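Local coordinates for protein beta-galactosidase (Bacillus circulans subsp. alkalophilus, PDB 3TTY) that hydrolyses terminal non-reducing beta-D-galactose residues of beta-galactosides, as a zinc-containing TIM-barrel enzyme present as a three-chain assembly, at residues E161-F164 / R165-L168; T212-Q215 / G216-L219. All coordinates share one frame; numbering follows the deposited sequence.

Contact 1: residues E161-F164 / R165-L168; sequences EKQF and RVWL
Over one face of the Phe164 ring sits a single methyl group, Leu168 CD1, 3.6 Å from the ring centroid and only 8° off the ring normal, a CH-pi contact. Trp167 comes to the same ring obliquely, its CE3 lying 4.2 Å from Phe164 CE1, and has Leu168 CG at its own ring edge, in plane. The Arg165 guanidinium is approached over one face by CG of Glu161, which lies 3.7 Å from Arg165 NH2, while Lys162 brings CA and its CG methylene near NH1, obliquely to the group. Leu168 carries its CG beside its own backbone N (chi1 -66°), and this turns the methyl back over the ring of the preceding turn. These i to i+3 and i to i+4 pairings belong to helix 158-172, which follows strand 142-146 of the TIM barrel and begins among the cysteines that bind zinc. Backbone bonds tie the turns together: Trp167 N bonds to Gln163 O at 2.9 Å, and Leu168 N reaches Phe164 O at 3.0 Å. The salt bridge within the helix is long, with Glu161 OE2 3.9 Å from Arg165 NH2 and the carboxylate and guanidinium planes 34° apart. Stronger polar partners lie beyond the helix: Arg165 NH2 bonds to Ile197 O, and Glu161 OE1 accepts from Ala199 N and pairs with Lys107 of a second subunit. On the side facing helix 215-243, Phe164 meets Tyr221 edge-to-face and packs on Phe224, while Trp167 NE1 bonds to Asp227 OD2. The amide of Gln163 lies across Val166, its NE2 3.7 Å from CG1 of the valine.

Contact 2: residues T212-Q215 / G216-L219; sequences TNFQ and GISL
Thr212 and Ser218 meet through their hydroxyls at the start of helix 215-243, in a buried, local contact between the end of strand 211-212 and the first helical turn. Thr212 OG1 and Ser218 OG are 2.7 Å apart; Ser218 OG also bonds to Glu206 OE1, so the pair belongs to a small polar network. With OG1 anti to the threonine's backbone N (chi1 -165°), the hydroxyl is directed to the serine and also receives a weak bond from Phe214 N. The carbonyl of Phe214 accepts Ser218 N at 3.3 Å, and takes a weaker bond from Ile217 N. One residue on, Leu219 N reaches Gln215 O at 2.7 Å. Beside these bonds CD1 of Ile217 lies against Phe214 CB at 3.8 Å and approaches the ring obliquely. An alanine in place of Ile217 removes this methyl and would probably open a gap beside Phe214 CB and take away its apolar neighbour in the first turn. The Phe214 ring stacks on His189, and Ala353 of a second subunit packs against it. The arrangement is that of a helix N-terminus, with Phe214 at the N-cap position of a helix that precedes barrel strand 249-253.

In the fold
Contacts 1 and 2 follow one another along the chain, their centres about 15 Å apart, and illustrate how local helical contacts take their chemistry from their surroundings. Contact 1 lies within helix 158-172 and is partly buried: aromatic and leucine side chains face helix 215-243, while charged and amide groups occupy the other sides. Contact 2 starts helix 215-243 itself and is buried throughout; its polar side-chain contact is between hydroxyls, and the serine of the pair also bonds to a glutamate carboxylate. The two helices meet directly where Phe164 CZ packs 4.1 Å from Ile217 O. Both contacts also reach a second subunit, contact 1 through a salt bridge and contact 2 through packing.

Contact 1: residues E161-F164 / R165-L168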
loop_
_atom_site.group_PDB
_atom_site.type_symbol
_atom_site.label_atom_id
_atom_site.label_comp_id
_atom_site.label_asym_id
_atom_site.label_seq_id
_atom_site.Cartn_x
_atom_site.Cartn_y
_atom_site.Cartn_z
ATOM N N GLU A 161 21.957 10.437 15.567
ATOM C CA GLU A 161 22.736 10.823 14.399
ATOM C C GLU A 161 24.152 11.216 14.823
ATOM O O GLU A 161 25.137 10.722 14.262
ATOM C CB GLU A 161 22.052 11.960 13.637
ATOM C CG GLU A 161 22.557 12.151 12.230
ATOM C CD GLU A 161 21.567 12.909 11.364
ATOM O OE1 GLU A 161 21.062 12.308 10.387
ATOM O OE2 GLU A 161 21.299 14.097 11.668
ATOM N N LYS A 162 24.254 12.080 15.833
ATOM C CA LYS A 162 25.563 12.469 16.355
ATOM C C LYS A 162 26.333 11.275 16.903
ATOM O O LYS A 162 27.546 11.158 16.726
ATOM C CB LYS A 162 25.428 13.503 17.462
ATOM C CG LYS A 162 24.827 14.829 17.042
ATOM C CD LYS A 162 24.740 15.693 18.272
ATOM C CE LYS A 162 23.901 16.932 18.076
ATOM N NZ LYS A 162 23.656 17.526 19.430
ATOM N N GLN A 163 25.630 10.390 17.587
ATOM C CA GLN A 163 26.304 9.261 18.202
ATOM C C GLN A 163 26.699 8.246 17.123
ATOM O O GLN A 163 27.726 7.585 17.236
ATOM C CB GLN A 163 25.443 8.661 19.317
ATOM C CG GLN A 163 26.132 7.592 20.137
ATOM C CD GLN A 163 27.464 8.044 20.751
ATOM O OE1 GLN A 163 27.663 9.225 21.092
ATOM N NE2 GLN A 163 28.378 7.090 20.904
ATOM N N PHE A 164 25.906 8.153 16.058
ATOM C CA PHE A 164 26.293 7.379 14.880
ATOM C C PHE A 164 27.704 7.759 14.394
ATOM O O PHE A 164 28.516 6.896 14.046
ATOM C CB PHE A 164 25.284 7.596 13.746
ATOM C CG PHE A 164 25.503 6.706 12.541
ATOM C CD1 PHE A 164 25.866 5.368 12.694
ATOM C CD2 PHE A 164 25.305 7.197 11.256
ATOM C CE1 PHE A 164 26.046 4.540 11.580
ATOM C CE2 PHE A 164 25.475 6.379 10.146
ATOM C CZ PHE A 164 25.847 5.052 10.301
ATOM N N ARG A 165 27.986 9.056 14.379
ATOM C CA ARG A 165 29.272 9.544 13.892
ATOM C C ARG A 165 30.399 9.112 14.813
ATOM O O ARG A 165 31.479 8.761 14.340
ATOM C CB ARG A 165 29.256 11.070 13.715
ATOM C CG ARG A 165 28.186 11.517 12.745
ATOM C CD ARG A 165 28.074 13.027 12.646
ATOM N NE ARG A 165 27.025 13.417 11.712
ATOM C CZ ARG A 165 26.018 14.228 12.016
ATOM N NH1 ARG A 165 25.933 14.739 13.232
ATOM N NH2 ARG A 165 25.099 14.534 11.100
ATOM N N VAL A 166 30.141 9.141 16.121
ATOM C CA VAL A 166 31.138 8.728 17.106
ATOM C C VAL A 166 31.415 7.250 16.901
ATOM O O VAL A 166 32.558 6.807 16.906
ATOM C CB VAL A 166 30.635 8.984 18.553
ATOM C CG1 VAL A 166 31.608 8.412 19.586
ATOM C CG2 VAL A 166 30.403 10.495 18.794
ATOM N N TRP A 167 30.347 6.489 16.691
ATOM C CA TRP A 167 30.442 5.045 16.496
ATOM C C TRP A 167 31.230 4.687 15.224
ATOM O O TRP A 167 31.879 3.643 15.146
ATOM C CB TRP A 167 29.030 4.460 16.455
ATOM C CG TRP A 167 28.936 2.967 16.310
ATOM C CD1 TRP A 167 28.794 2.050 17.311
ATOM C CD2 TRP A 167 28.947 2.230 15.093
ATOM N NE1 TRP A 167 28.712 0.784 16.788
ATOM C CE2 TRP A 167 28.806 0.866 15.426
ATOM C CE3 TRP A 167 29.051 2.589 13.747
ATOM C CZ2 TRP A 167 28.782 -0.139 14.463
ATOM C CZ3 TRP A 167 29.034 1.588 12.794
ATOM C CH2 TRP A 167 28.903 0.241 13.156
ATOM N N LEU A 168 31.163 5.563 14.229
ATOM C CA LEU A 168 31.918 5.387 12.993
ATOM C C LEU A 168 33.388 5.776 13.173
ATOM O O LEU A 168 34.276 5.168 12.573
ATOM C CB LEU A 168 31.272 6.203 11.872
ATOM C CG LEU A 168 29.876 5.705 11.475
ATOM C CD1 LEU A 168 29.065 6.783 10.784
ATOM C CD2 LEU A 168 29.986 4.462 10.601
#

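Contact 2: residues T212-Q215 / G216-L219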
loop_
_atom_site.group_PDB
_atom_site.type_symbol
_atom_site.label_atom_id
_atom_site.label_comp_id
_atom_site.label_asym_id
_atom_site.label_seq_id
_atom_site.Cartn_x
_atom_site.Cartn_y
_atom_site.Cartn_z
ATOM N N THR A 212 17.704 0.892 -0.236
ATOM C CA THR A 212 18.741 1.874 0.056
ATOM C C THR A 212 19.658 2.112 -1.140
ATOM O O THR A 212 19.877 1.218 -1.947
ATOM C CB THR A 212 19.609 1.438 1.258
ATOM O OG1 THR A 212 20.380 2.550 1.733
ATOM C CG2 THR A 212 20.545 0.300 0.856
ATOM N N ASN A 213 20.186 3.330 -1.236
ATOM C CA ASN A 213 21.174 3.682 -2.247
ATOM C C ASN A 213 22.591 3.290 -1.816
ATOM O O ASN A 213 23.466 3.061 -2.650
ATOM C CB ASN A 213 21.143 5.184 -2.489
ATOM C CG ASN A 213 19.844 5.647 -3.099
ATOM O OD1 ASN A 213 19.333 5.041 -4.033
ATOM N ND2 ASN A 213 19.298 6.719 -2.567
ATOM N N PHE A 214 22.805 3.229 -0.502
ATOM C CA PHE A 214 24.126 2.988 0.063
ATOM C C PHE A 214 24.088 1.928 1.159
ATOM O O PHE A 214 23.941 2.261 2.331
ATOM C CB PHE A 214 24.714 4.303 0.604
ATOM C CG PHE A 214 25.652 4.953 -0.351
ATOM C CD1 PHE A 214 25.169 5.667 -1.439
ATOM C CD2 PHE A 214 27.025 4.794 -0.208
ATOM C CE1 PHE A 214 26.049 6.230 -2.360
ATOM C CE2 PHE A 214 27.898 5.356 -1.122
ATOM C CZ PHE A 214 27.409 6.070 -2.198
ATOM N N GLN A 215 24.231 0.653 0.791
ATOM C CA GLN A 215 24.004 -0.402 1.785
ATOM C C GLN A 215 25.006 -0.349 2.943
ATOM O O GLN A 215 24.677 -0.711 4.077
ATOM C CB GLN A 215 23.859 -1.826 1.187
ATOM C CG GLN A 215 24.020 -2.002 -0.320
ATOM C CD GLN A 215 23.001 -1.254 -1.170
ATOM O OE1 GLN A 215 23.252 -0.126 -1.582
ATOM N NE2 GLN A 215 21.872 -1.894 -1.473
ATOM N N GLY A 216 26.214 0.138 2.668
ATOM C CA GLY A 216 27.236 0.210 3.689
ATOM C C GLY A 216 26.801 1.075 4.855
ATOM O O GLY A 216 27.036 0.742 6.024
ATOM N N ILE A 217 26.167 2.197 4.533
ATOM C CA ILE A 217 25.639 3.096 5.547
ATOM C C ILE A 217 24.459 2.446 6.295
ATOM O O ILE A 217 24.417 2.427 7.518
ATOM C CB ILE A 217 25.205 4.421 4.896
ATOM C CG1 ILE A 217 26.390 5.046 4.156
ATOM C CG2 ILE A 217 24.654 5.381 5.934
ATOM C CD1 ILE A 217 26.078 6.391 3.509
ATOM N N SER A 218 23.509 1.906 5.542
ATOM C CA SER A 218 22.335 1.266 6.116
ATOM C C SER A 218 22.729 0.109 7.023
ATOM O O SER A 218 22.174 -0.065 8.108
ATOM C CB SER A 218 21.434 0.765 4.998
ATOM O OG SER A 218 20.918 1.854 4.254
ATOM N N LEU A 219 23.697 -0.677 6.571
ATOM C CA LEU A 219 24.183 -1.819 7.332
ATOM C C LEU A 219 24.789 -1.378 8.662
ATOM O O LEU A 219 24.425 -1.901 9.709
ATOM C CB LEU A 219 25.209 -2.597 6.508
ATOM C CG LEU A 219 25.837 -3.851 7.121
ATOM C CD1 LEU A 219 24.770 -4.773 7.668
ATOM C CD2 LEU A 219 26.717 -4.578 6.083
#